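Local coordinates for nudix hydrolase domain-containing protein (Thermotoga maritima, PDB 3E57) that is a putative Nudix hydrolase, probably cleaving a nucleoside diphosphate linked to another moiety, although its substrate is not evident from the structure, at the interface of chains A and B. Numbering follows the deposited sequence. Chains: chain A/B, uncharacterized protein Tm1382.

The interface of chains A and B. Residues chain A 32-37; chain B 33-38, 202.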
ATOM      1  N   GLU A  32      -1.952  -9.431   5.957  1.00 23.99           N
ATOM      2  CA  GLU A  32      -0.935  -9.151   4.979  1.00 23.62           C
ATOM      3  C   GLU A  32      -1.349  -7.887   4.228  1.00 22.40           C
ATOM      4  O   GLU A  32      -2.435  -7.824   3.665  1.00 21.61           O
ATOM      5  CB  GLU A  32      -0.825 -10.334   4.041  1.00 23.99           C
ATOM      6  CG  GLU A  32      -0.389 -11.584   4.767  1.00 26.20           C
ATOM      7  CD  GLU A  32      -0.462 -12.815   3.895  1.00 27.59           C
ATOM      8  OE1 GLU A  32      -0.101 -12.737   2.697  1.00 33.16           O
ATOM      9  OE2 GLU A  32      -0.894 -13.857   4.420  1.00 34.42           O
ATOM     10  N   PHE A  33      -0.502  -6.864   4.261  1.00 21.11           N
ATOM     11  CA  PHE A  33      -0.756  -5.676   3.457  1.00 20.52           C
ATOM     12  C   PHE A  33       0.538  -5.020   3.056  1.00 20.19           C
ATOM     13  O   PHE A  33       1.585  -5.222   3.691  1.00 19.96           O
ATOM     14  CB  PHE A  33      -1.662  -4.678   4.186  1.00 20.51           C
ATOM     15  CG  PHE A  33      -1.042  -4.057   5.408  1.00 20.59           C
ATOM     16  CD1 PHE A  33      -0.582  -2.750   5.390  1.00 19.79           C
ATOM     17  CD2 PHE A  33      -0.964  -4.768   6.597  1.00 21.49           C
ATOM     18  CE1 PHE A  33      -0.050  -2.174   6.520  1.00 19.63           C
ATOM     19  CE2 PHE A  33      -0.428  -4.200   7.719  1.00 20.78           C
ATOM     20  CZ  PHE A  33       0.045  -2.879   7.676  1.00 20.32           C
ATOM     21  N   GLU A  34       0.438  -4.227   2.004  1.00 19.92           N
ATOM     22  CA  GLU A  34       1.582  -3.569   1.396  1.00 20.08           C
ATOM     23  C   GLU A  34       1.183  -2.115   1.203  1.00 19.87           C
ATOM     24  O   GLU A  34       0.333  -1.813   0.375  1.00 19.71           O
ATOM     25  CB  GLU A  34       1.918  -4.287   0.081  1.00 20.31           C
ATOM     26  CG  GLU A  34       3.088  -3.713  -0.739  1.00 21.70           C
ATOM     27  CD  GLU A  34       4.458  -3.959  -0.118  1.00 22.86           C
ATOM     28  OE1 GLU A  34       4.700  -5.059   0.430  1.00 25.07           O
ATOM     29  OE2 GLU A  34       5.307  -3.044  -0.208  1.00 25.62           O
ATOM     30  N   GLY A  35       1.761  -1.229   2.005  1.00 19.46           N
ATOM     31  CA  GLY A  35       1.421   0.186   1.985  1.00 19.77           C
ATOM     32  C   GLY A  35       0.971   0.643   3.367  1.00 20.01           C
ATOM     33  O   GLY A  35       1.694   0.438   4.343  1.00 20.79           O
ATOM     34  N   PHE A  36      -0.224   1.242   3.456  1.00 19.56           N
ATOM     35  CA  PHE A  36      -0.734   1.770   4.720  1.00 19.56           C
ATOM     36  C   PHE A  36      -2.086   1.149   5.059  1.00 19.32           C
ATOM     37  O   PHE A  36      -2.891   0.892   4.184  1.00 18.82           O
ATOM     38  CB  PHE A  36      -0.868   3.296   4.630  1.00 19.59           C
ATOM     39  CG  PHE A  36      -1.763   3.909   5.693  1.00 19.90           C
ATOM     40  CD1 PHE A  36      -1.240   4.330   6.908  1.00 20.50           C
ATOM     41  CD2 PHE A  36      -3.122   4.089   5.461  1.00 21.00           C
ATOM     42  CE1 PHE A  36      -2.056   4.904   7.869  1.00 19.63           C
ATOM     43  CE2 PHE A  36      -3.937   4.664   6.432  1.00 21.21           C
ATOM     44  CZ  PHE A  36      -3.397   5.066   7.626  1.00 20.34           C
ATOM     45  N   MET A  37      -2.335   0.923   6.341  1.00 20.17           N
ATOM     46  CA  MET A  37      -3.652   0.485   6.750  1.00 20.60           C
ATOM     47  C   MET A  37      -3.993   1.125   8.075  1.00 19.90           C
ATOM     48  O   MET A  37      -3.201   1.100   8.999  1.00 18.26           O
ATOM     49  CB  MET A  37      -3.677  -1.019   6.864  1.00 20.13           C
ATOM     50  CG  MET A  37      -5.012  -1.569   7.303  1.00 21.25           C
ATOM     51  SD  MET A  37      -5.008  -3.350   7.352  1.00 25.27           S
ATOM     52  CE  MET A  37      -3.880  -3.632   8.691  1.00 21.09           C
TER
ATOM     53  N   PHE B  33      -7.331   1.588   3.679  1.00 25.22           N
ATOM     54  CA  PHE B  33      -5.950   1.239   3.368  1.00 24.78           C
ATOM     55  C   PHE B  33      -5.523   1.875   2.064  1.00 24.11           C
ATOM     56  O   PHE B  33      -6.362   2.245   1.258  1.00 23.98           O
ATOM     57  CB  PHE B  33      -5.767  -0.279   3.319  1.00 24.57           C
ATOM     58  CG  PHE B  33      -6.534  -0.961   2.228  1.00 24.01           C
ATOM     59  CD1 PHE B  33      -5.894  -1.403   1.079  1.00 23.67           C
ATOM     60  CD2 PHE B  33      -7.897  -1.194   2.361  1.00 25.01           C
ATOM     61  CE1 PHE B  33      -6.599  -2.054   0.091  1.00 23.67           C
ATOM     62  CE2 PHE B  33      -8.602  -1.840   1.382  1.00 25.64           C
ATOM     63  CZ  PHE B  33      -7.957  -2.277   0.237  1.00 25.18           C
ATOM     64  N   GLU B  34      -4.215   1.996   1.889  1.00 24.19           N
ATOM     65  CA  GLU B  34      -3.612   2.583   0.695  1.00 23.80           C
ATOM     66  C   GLU B  34      -2.576   1.599   0.205  1.00 23.12           C
ATOM     67  O   GLU B  34      -1.569   1.404   0.856  1.00 21.96           O
ATOM     68  CB  GLU B  34      -2.942   3.917   1.054  1.00 24.42           C
ATOM     69  CG  GLU B  34      -2.165   4.594  -0.081  1.00 25.99           C
ATOM     70  CD  GLU B  34      -3.070   5.213  -1.148  1.00 29.14           C
ATOM     71  OE1 GLU B  34      -4.156   5.731  -0.792  1.00 31.56           O
ATOM     72  OE2 GLU B  34      -2.674   5.189  -2.343  1.00 29.72           O
ATOM     73  N   GLY B  35      -2.836   0.967  -0.929  1.00 22.69           N
ATOM     74  CA  GLY B  35      -1.922  -0.035  -1.464  1.00 22.79           C
ATOM     75  C   GLY B  35      -2.654  -1.335  -1.679  1.00 22.98           C
ATOM     76  O   GLY B  35      -3.669  -1.357  -2.357  1.00 22.79           O
ATOM     77  N   PHE B  36      -2.144  -2.414  -1.091  1.00 22.29           N
ATOM     78  CA  PHE B  36      -2.744  -3.732  -1.234  1.00 22.59           C
ATOM     79  C   PHE B  36      -3.052  -4.296   0.139  1.00 22.63           C
ATOM     80  O   PHE B  36      -2.300  -4.070   1.082  1.00 20.78           O
ATOM     81  CB  PHE B  36      -1.780  -4.670  -1.951  1.00 22.43           C
ATOM     82  CG  PHE B  36      -2.108  -6.130  -1.807  1.00 21.31           C
ATOM     83  CD1 PHE B  36      -2.959  -6.753  -2.702  1.00 21.71           C
ATOM     84  CD2 PHE B  36      -1.557  -6.883  -0.774  1.00 22.54           C
ATOM     85  CE1 PHE B  36      -3.259  -8.118  -2.575  1.00 23.41           C
ATOM     86  CE2 PHE B  36      -1.843  -8.235  -0.640  1.00 22.60           C
ATOM     87  CZ  PHE B  36      -2.700  -8.854  -1.544  1.00 22.19           C
ATOM     88  N   MET B  37      -4.150  -5.039   0.227  1.00 23.85           N
ATOM     89  CA  MET B  37      -4.506  -5.800   1.440  1.00 25.22           C
ATOM     90  C   MET B  37      -5.058  -7.176   1.075  1.00 24.80           C
ATOM     91  O   MET B  37      -5.941  -7.280   0.224  1.00 23.78           O
ATOM     92  CB  MET B  37      -5.565  -5.050   2.242  1.00 25.94           C
ATOM     93  CG  MET B  37      -5.878  -5.739   3.567  1.00 26.04           C
ATOM     94  SD  MET B  37      -6.988  -4.795   4.597  1.00 29.95           S
ATOM     95  CE  MET B  37      -8.433  -4.769   3.572  1.00 27.40           C
ATOM     96  N   ARG B  38      -4.529  -8.221   1.715  1.00 25.83           N
ATOM     97  CA  ARG B  38      -5.013  -9.582   1.535  1.00 27.01           C
ATOM     98  C   ARG B  38      -6.408  -9.674   2.107  1.00 26.71           C
ATOM     99  O   ARG B  38      -6.652  -9.157   3.191  1.00 25.26           O
ATOM    100  CB  ARG B  38      -4.120 -10.585   2.257  1.00 26.83           C
ATOM    101  CG  ARG B  38      -4.662 -12.022   2.281  1.00 28.53           C
ATOM    102  CD  ARG B  38      -3.585 -13.033   1.983  1.00 32.03           C
ATOM    103  NE  ARG B  38      -3.038 -12.659   0.679  1.00 38.26           N
ATOM    104  CZ  ARG B  38      -2.532 -13.469  -0.240  1.00 37.85           C
ATOM    105  NH1 ARG B  38      -2.457 -14.792  -0.069  1.00 39.00           N
ATOM    106  NH2 ARG B  38      -2.090 -12.915  -1.354  1.00 36.57           N
ATOM    107  N   VAL B 202       3.756  -7.088  -4.229  1.00 23.27           N
ATOM    108  CA  VAL B 202       2.963  -8.175  -3.636  1.00 23.95           C
ATOM    109  C   VAL B 202       3.500  -9.522  -4.090  1.00 24.54           C
ATOM    110  O   VAL B 202       3.742 -10.425  -3.274  1.00 23.78           O
ATOM    111  CB  VAL B 202       1.457  -8.036  -3.999  1.00 23.88           C
ATOM    112  CG1 VAL B 202       0.666  -9.293  -3.592  1.00 24.47           C
ATOM    113  CG2 VAL B 202       0.873  -6.778  -3.340  1.00 24.58           C
TER
HETATM  114  O   HOH W   1      -4.905  -8.965   5.318  1.00 29.56           O
HETATM  115  O   HOH W   2      -2.414  -1.520   2.437  1.00 34.23           O
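The phenyl ring of A:Phe33 carries the methyl CE of A:Met37 on one face, near the rim, and the ring of B:Phe33 is covered likewise by CB of B:Met37. One face of the B:Phe36 ring takes CG2 of B:Val202, from helix 194-206 of the same chain, 3.4 Å above the plane; a broad flat ring offers such methyls and methylenes an apolar surface. A:Glu32 OE1 lies over one face of the B:Arg38 guanidinium. Between the two Nudix-family subunits runs a short two-fold antiparallel beta ladder, centred on A:Gly35 opposite B:Gly35; whether the pair forms in solution the structure alone does not show. Glycine suits the centre, since its phi of 123° is unfavourable for residues with a side chain. B:Phe36 N donates to A:Glu34 O at 2.9 Å, in the carbonyl plane, whereas A:Glu34 N approaches B:Phe36 O from above the plane of the B:Phe36 carbonyl; water 2 also lies 2.9 Å from B:Phe36 O. With CG anti to the backbone N, the side chains of A:Met37 and B:Met37 turn at chi3 and cross at about a right angle, their SD atoms 3.7 Å apart, flexible thioethers suited to meeting across the axis. At the ladder's end B:Arg38 N reaches A:Glu32 O at 2.9 Å, nearly along the C=O axis. Beyond it the two side chains run alongside each other: the extended A:Glu32 sets OE1 3.6 Å from B:Arg38 NE, a loose salt bridge with the charged planes 22° apart. Long arginine and glutamate chains suit this place, pairing opposite charges while their carbons pack together. An alanine in place of B:Arg38 removes the guanidinium and CD, so this end of the ladder would probably be held less firmly. Water 1 links B:Arg38 O, at 2.8 Å, to A:Glu32 O.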